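Local coordinates for 2L protein (Yaba-like disease virus, PDB 3IT8) that binds and inhibits tumour necrosis factor, using a fold related to MHC class I heavy chains, at residues Phe21-Asn26 / Leu168-Met173; Ala48-Ile53 / Lys175-Lys180. All coordinates share one frame; numbering follows the deposited sequence.

Contact 1. Residues Phe21-Asn26 / Leu168-Met173; sequences FYDHYN and LDYQKM. With NAG (2-acetamido-2-deoxy-beta-D-glucopyranose), chain M.
Y170 extends from helix 148-174 past Y25 to D23, both on strand 18-25. Its CB sits 3.5 Å from Y25 CD1, and the backbone carbon of Y170 lies over one face of the Y25 ring. With CG turned anti to the carbonyl carbon (chi1 -76°), the Y170 side chain then runs past Y25 in the opposite sense. Y170 CD2 comes 4.1 Å from Y25 CB, and Y170 CE2 lies 3.6 Å from D23 OD1. At the tip, Y170 OH donates to D23 OD2 across 2.7 Å, a length to be read with caution because the position of OD2 is less certain. The D23 carboxylate and the Y170 ring are 41° apart. The Y25 tip travels the other way, its OH resting 3.4 Å from Q171 CB. This is the helix-over-sheet packing of an MHC-like platform, the strand and helix segments crossing at 66°. Y170 OH also bonds to Y5 and T59, and F51 stacks on the Y170 ring. D23 OD2 bonds to Y64 OH as well, so that, within the doubt over its place, the carboxylate meets two tyrosine hydroxyls and forms a buried polar point linking helix and sheet beside an aromatic, largely apolar contact.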
# COMPACT_ATOMS: atom_id res chain seq x y z
N PHE D 21 -17.23 -8.06 -43.66
CA PHE D 21 -16.71 -8.08 -42.31
C PHE D 21 -17.22 -9.33 -41.62
O PHE D 21 -18.39 -9.68 -41.74
CB PHE D 21 -17.17 -6.87 -41.54
CG PHE D 21 -16.92 -6.99 -40.08
CD1 PHE D 21 -15.64 -6.80 -39.57
CD2 PHE D 21 -17.94 -7.38 -39.22
CE1 PHE D 21 -15.37 -7.00 -38.23
CE2 PHE D 21 -17.69 -7.58 -37.87
CZ PHE D 21 -16.41 -7.39 -37.37
N TYR D 22 -16.34 -10.00 -40.89
CA TYR D 22 -16.74 -11.19 -40.16
C TYR D 22 -16.29 -11.08 -38.72
O TYR D 22 -15.18 -10.65 -38.43
CB TYR D 22 -16.12 -12.47 -40.76
CG TYR D 22 -16.63 -12.83 -42.13
CD1 TYR D 22 -15.85 -12.61 -43.27
CD2 TYR D 22 -17.90 -13.39 -42.30
CE1 TYR D 22 -16.31 -12.94 -44.54
CE2 TYR D 22 -18.38 -13.71 -43.57
CZ TYR D 22 -17.58 -13.49 -44.68
OH TYR D 22 -18.02 -13.84 -45.94
N ASP D 23 -17.18 -11.47 -37.81
CA ASP D 23 -16.91 -11.48 -36.38
C ASP D 23 -16.99 -12.95 -35.96
O ASP D 23 -18.06 -13.57 -36.02
CB ASP D 23 -17.98 -10.68 -35.64
CG ASP D 23 -17.70 -10.56 -34.16
OD1 ASP D 23 -17.10 -11.48 -33.59
OD2 ASP D 23 -18.09 -9.54 -33.55
N HIS D 24 -15.87 -13.53 -35.55
CA HIS D 24 -15.85 -14.94 -35.15
C HIS D 24 -15.41 -15.15 -33.70
O HIS D 24 -14.34 -14.69 -33.29
CB HIS D 24 -14.91 -15.74 -36.04
CG HIS D 24 -15.45 -16.02 -37.40
ND1 HIS D 24 -16.44 -16.94 -37.64
CD2 HIS D 24 -15.10 -15.52 -38.61
CE1 HIS D 24 -16.68 -17.00 -38.94
NE2 HIS D 24 -15.88 -16.15 -39.55
N TYR D 25 -16.24 -15.84 -32.93
CA TYR D 25 -15.91 -16.20 -31.55
C TYR D 25 -15.55 -17.69 -31.68
O TYR D 25 -16.42 -18.50 -31.98
CB TYR D 25 -17.10 -16.04 -30.63
CG TYR D 25 -16.78 -16.49 -29.25
CD1 TYR D 25 -15.88 -15.78 -28.45
CD2 TYR D 25 -17.31 -17.67 -28.74
CE1 TYR D 25 -15.52 -16.23 -27.19
CE2 TYR D 25 -16.95 -18.13 -27.47
CZ TYR D 25 -16.05 -17.40 -26.70
OH TYR D 25 -15.69 -17.86 -25.46
N ASN D 26 -14.29 -18.04 -31.46
CA ASN D 26 -13.85 -19.43 -31.66
C ASN D 26 -14.15 -19.66 -33.13
O ASN D 26 -13.84 -18.80 -33.95
CB ASN D 26 -14.66 -20.41 -30.81
CG ASN D 26 -14.28 -20.38 -29.35
OD1 ASN D 26 -13.27 -19.78 -28.98
ND2 ASN D 26 -15.06 -21.04 -28.51
N LEU D 168 -14.67 -11.46 -23.23
CA LEU D 168 -15.30 -12.01 -22.03
C LEU D 168 -16.83 -11.94 -22.09
O LEU D 168 -17.52 -12.79 -21.53
CB LEU D 168 -14.77 -11.30 -20.78
CG LEU D 168 -13.27 -11.50 -20.48
CD1 LEU D 168 -12.90 -10.78 -19.21
CD2 LEU D 168 -12.93 -12.98 -20.35
N ASP D 169 -17.36 -10.93 -22.77
CA ASP D 169 -18.81 -10.82 -22.91
C ASP D 169 -19.31 -11.89 -23.88
O ASP D 169 -20.39 -12.47 -23.67
CB ASP D 169 -19.21 -9.43 -23.42
CG ASP D 169 -19.00 -8.34 -22.38
OD1 ASP D 169 -19.35 -8.57 -21.20
OD2 ASP D 169 -18.49 -7.25 -22.75
N TYR D 170 -18.54 -12.16 -24.93
CA TYR D 170 -18.93 -13.18 -25.89
C TYR D 170 -19.01 -14.51 -25.17
O TYR D 170 -19.99 -15.25 -25.30
CB TYR D 170 -17.91 -13.28 -27.03
CG TYR D 170 -17.98 -12.17 -28.06
CD1 TYR D 170 -17.56 -10.88 -27.76
CD2 TYR D 170 -18.44 -12.42 -29.35
CE1 TYR D 170 -17.59 -9.86 -28.72
CE2 TYR D 170 -18.48 -11.41 -30.31
CZ TYR D 170 -18.04 -10.14 -29.98
OH TYR D 170 -18.03 -9.14 -30.92
N GLN D 171 -17.96 -14.81 -24.40
CA GLN D 171 -17.89 -16.05 -23.67
C GLN D 171 -19.13 -16.27 -22.82
O GLN D 171 -19.70 -17.35 -22.83
CB GLN D 171 -16.65 -16.07 -22.79
CG GLN D 171 -16.53 -17.32 -21.99
CD GLN D 171 -15.23 -17.41 -21.25
OE1 GLN D 171 -14.85 -16.48 -20.52
NE2 GLN D 171 -14.52 -18.53 -21.42
N LYS D 172 -19.55 -15.24 -22.08
CA LYS D 172 -20.75 -15.34 -21.24
C LYS D 172 -21.98 -15.75 -22.04
O LYS D 172 -22.69 -16.68 -21.67
CB LYS D 172 -21.06 -14.02 -20.56
CG LYS D 172 -20.22 -13.71 -19.36
CD LYS D 172 -20.77 -12.51 -18.62
CE LYS D 172 -19.92 -12.19 -17.38
NZ LYS D 172 -20.51 -11.14 -16.50
N MET D 173 -22.24 -15.03 -23.13
CA MET D 173 -23.40 -15.32 -23.95
C MET D 173 -23.27 -16.58 -24.78
O MET D 173 -24.25 -17.07 -25.30
CB MET D 173 -23.70 -14.14 -24.85
CG MET D 173 -24.06 -12.90 -24.07
SD MET D 173 -24.42 -11.45 -25.08
CE MET D 173 -22.87 -10.67 -25.12
C1 NAG M . -11.01 -12.78 -44.22
C2 NAG M . -10.20 -14.08 -44.28
C3 NAG M . -9.86 -14.40 -45.75
C4 NAG M . -11.15 -14.51 -46.57
C5 NAG M . -11.90 -13.17 -46.42
C6 NAG M . -13.21 -13.12 -47.18
C7 NAG M . -8.91 -14.46 -42.28
C8 NAG M . -7.53 -14.62 -41.68
N2 NAG M . -8.99 -13.92 -43.49
O3 NAG M . -9.13 -15.62 -45.83
O4 NAG M . -10.86 -14.79 -47.95
O5 NAG M . -12.19 -12.92 -45.02
O6 NAG M . -14.24 -13.82 -46.50
O7 NAG M . -9.89 -14.82 -41.64

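Contact 2. Residues Ala48-Ile53 / Lys175-Lys180; sequences ADWFNI and KGKIPK. With NAG (2-acetamido-2-deoxy-beta-D-glucopyranose), chain N.
The indole of W50 stands between two layers of side chain, with K177 drawn past its base toward D49. A48 CB and F51 CB lie over one indole face, both near the rim; on the side away from them the methyl I178 CG2 sits 3.9 Å above the W50 ring plane, again offset toward the rim. W50 CG lies between its backbone N and carbonyl carbon (chi1 54°), which turns the indole toward this methyl. I178 CG2 is 4.2 Å from W50 NE1, and the isoleucine crosses the ring at a slant. W50 and K177 slide by each other in opposite directions, K177 CB lying 4.0 Å from W50 CG. Beyond CG the lysine is extended, which carries its ammonium over to the carboxylate of D49. There K177 NZ forms a salt bridge with D49 OD2 at 3.1 Å, meeting the oxygen on its anti side and 21° out of the carboxylate plane.

D49 and W50 are the two central residues of a type I beta turn from A48 to F51, closed by F51 N to A48 O. This turn follows strand 41-47, the edge of the eight-stranded sheet, while 175-180 leads from the end of helix 148-174 toward the Ig-like domain, much as the second platform helix of MHC class I leads into alpha3. W50 also packs on M173 and A174 of that helix and on Y25 of the sheet.

Just past the turn, N52 carries an N-linked sugar through ND2. N52 OD1 accepts a weak bond from the sugar N2 (3.1 Å, 133° at the hydrogen) besides weak ones from the backbone N atoms of S54 and R55. K177 and D49 are both exposed, so solvent probably moderates their ion pair.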
# COMPACT_ATOMS: atom_id res chain seq x y z
N ALA D 48 -25.56 -14.06 -35.01
CA ALA D 48 -25.82 -15.25 -34.21
C ALA D 48 -26.95 -14.98 -33.21
O ALA D 48 -26.99 -13.92 -32.57
CB ALA D 48 -24.58 -15.68 -33.48
N ASP D 49 -27.87 -15.93 -33.09
CA ASP D 49 -29.02 -15.82 -32.20
C ASP D 49 -28.63 -15.66 -30.72
O ASP D 49 -29.35 -15.02 -29.96
CB ASP D 49 -29.91 -17.06 -32.36
CG ASP D 49 -29.13 -18.36 -32.26
OD1 ASP D 49 -28.29 -18.62 -33.15
OD2 ASP D 49 -29.35 -19.11 -31.29
N TRP D 50 -27.50 -16.22 -30.32
CA TRP D 50 -27.07 -16.15 -28.93
C TRP D 50 -26.34 -14.88 -28.51
O TRP D 50 -26.11 -14.65 -27.32
CB TRP D 50 -26.19 -17.33 -28.57
CG TRP D 50 -25.00 -17.55 -29.46
CD1 TRP D 50 -24.94 -18.36 -30.56
CD2 TRP D 50 -23.70 -16.98 -29.31
NE1 TRP D 50 -23.67 -18.34 -31.10
CE2 TRP D 50 -22.89 -17.50 -30.35
CE3 TRP D 50 -23.13 -16.09 -28.39
CZ2 TRP D 50 -21.55 -17.14 -30.50
CZ3 TRP D 50 -21.79 -15.74 -28.54
CH2 TRP D 50 -21.02 -16.26 -29.59
N PHE D 51 -26.00 -14.04 -29.48
CA PHE D 51 -25.26 -12.83 -29.19
C PHE D 51 -26.12 -11.57 -29.12
O PHE D 51 -26.60 -11.08 -30.13
CB PHE D 51 -24.17 -12.64 -30.24
CG PHE D 51 -23.21 -11.53 -29.93
CD1 PHE D 51 -22.30 -11.64 -28.88
CD2 PHE D 51 -23.20 -10.37 -30.71
CE1 PHE D 51 -21.40 -10.61 -28.60
CE2 PHE D 51 -22.30 -9.33 -30.43
CZ PHE D 51 -21.40 -9.45 -29.38
N ASN D 52 -26.34 -11.06 -27.91
CA ASN D 52 -27.11 -9.82 -27.74
C ASN D 52 -26.04 -8.72 -27.70
O ASN D 52 -25.39 -8.51 -26.68
CB ASN D 52 -27.91 -9.85 -26.43
CG ASN D 52 -28.52 -8.49 -26.08
OD1 ASN D 52 -27.80 -7.54 -25.82
ND2 ASN D 52 -29.85 -8.38 -26.10
N ILE D 53 -25.86 -8.03 -28.82
CA ILE D 53 -24.83 -7.00 -28.91
C ILE D 53 -24.94 -5.91 -27.85
O ILE D 53 -23.97 -5.18 -27.60
CB ILE D 53 -24.82 -6.35 -30.31
CG1 ILE D 53 -23.43 -5.75 -30.58
CG2 ILE D 53 -25.87 -5.26 -30.38
CD1 ILE D 53 -23.14 -5.56 -32.05
N LYS D 175 -21.66 -19.45 -23.56
CA LYS D 175 -21.64 -20.58 -22.64
C LYS D 175 -22.41 -21.82 -23.07
O LYS D 175 -21.82 -22.86 -23.39
CB LYS D 175 -22.11 -20.16 -21.25
CG LYS D 175 -21.76 -21.20 -20.20
CD LYS D 175 -22.11 -20.74 -18.80
CE LYS D 175 -21.67 -21.78 -17.77
NZ LYS D 175 -22.04 -21.39 -16.37
N GLY D 176 -23.73 -21.73 -23.10
CA GLY D 176 -24.49 -22.90 -23.49
C GLY D 176 -24.74 -23.15 -24.97
O GLY D 176 -24.96 -24.29 -25.36
N LYS D 177 -24.68 -22.12 -25.80
CA LYS D 177 -24.97 -22.31 -27.21
C LYS D 177 -23.90 -22.73 -28.22
O LYS D 177 -24.12 -22.61 -29.43
CB LYS D 177 -25.71 -21.08 -27.74
CG LYS D 177 -27.06 -20.86 -27.09
CD LYS D 177 -27.92 -19.94 -27.94
CE LYS D 177 -29.31 -19.78 -27.37
NZ LYS D 177 -30.14 -18.91 -28.27
N ILE D 178 -22.75 -23.22 -27.76
CA ILE D 178 -21.72 -23.67 -28.72
C ILE D 178 -21.07 -24.97 -28.27
O ILE D 178 -21.30 -25.41 -27.15
CB ILE D 178 -20.62 -22.59 -28.93
CG1 ILE D 178 -19.78 -22.43 -27.66
CG2 ILE D 178 -21.25 -21.26 -29.32
CD1 ILE D 178 -18.49 -21.69 -27.89
N PRO D 179 -20.24 -25.59 -29.12
CA PRO D 179 -19.57 -26.85 -28.77
C PRO D 179 -18.96 -26.78 -27.38
O PRO D 179 -18.34 -25.78 -27.02
CB PRO D 179 -18.52 -27.00 -29.85
CG PRO D 179 -19.19 -26.45 -31.01
CD PRO D 179 -19.83 -25.17 -30.47
N LYS D 180 -19.13 -27.85 -26.60
CA LYS D 180 -18.58 -27.91 -25.25
C LYS D 180 -17.06 -28.10 -25.32
O LYS D 180 -16.52 -28.60 -26.31
CB LYS D 180 -19.20 -29.07 -24.48
CG LYS D 180 -18.91 -30.41 -25.12
CD LYS D 180 -19.11 -31.55 -24.14
CE LYS D 180 -18.60 -32.86 -24.72
NZ LYS D 180 -18.69 -33.96 -23.72
C1 NAG N . -30.66 -8.40 -24.89
C2 NAG N . -30.80 -6.95 -24.29
C3 NAG N . -32.06 -6.73 -23.41
C4 NAG N . -33.29 -7.43 -23.97
C5 NAG N . -32.90 -8.88 -24.17
C6 NAG N . -34.05 -9.80 -24.53
C7 NAG N . -29.76 -6.49 -22.16
C8 NAG N . -29.78 -7.74 -21.29
N2 NAG N . -29.63 -6.66 -23.47
O3 NAG N . -32.33 -5.34 -23.27
O4 NAG N . -34.37 -7.32 -23.05
O5 NAG N . -31.94 -8.96 -25.23
O6 NAG N . -33.61 -11.15 -24.56
O7 NAG N . -29.86 -5.38 -21.63

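How the contacts relate
Contact 1 is buried and contact 2 lies at the surface, yet their centres are only about 8 Å apart: contact 1 uses the last part of helix 148-174, contact 2 the chain that leaves it. In contact 1 the helix meets strand 18-25; in contact 2 the chain just beyond that helix meets the turn after strand 41-47. The two touch directly: M173 SD packs against N52 N, and N26 touches I178. Their chemistry follows their depth. Hydroxyls and aromatic rings gather around an acid in the interior, whereas outside K177 and I178 accompany a tryptophan, the lysine pairing with an aspartate, and glycosylated N52 lies nearby in the same segment as W50.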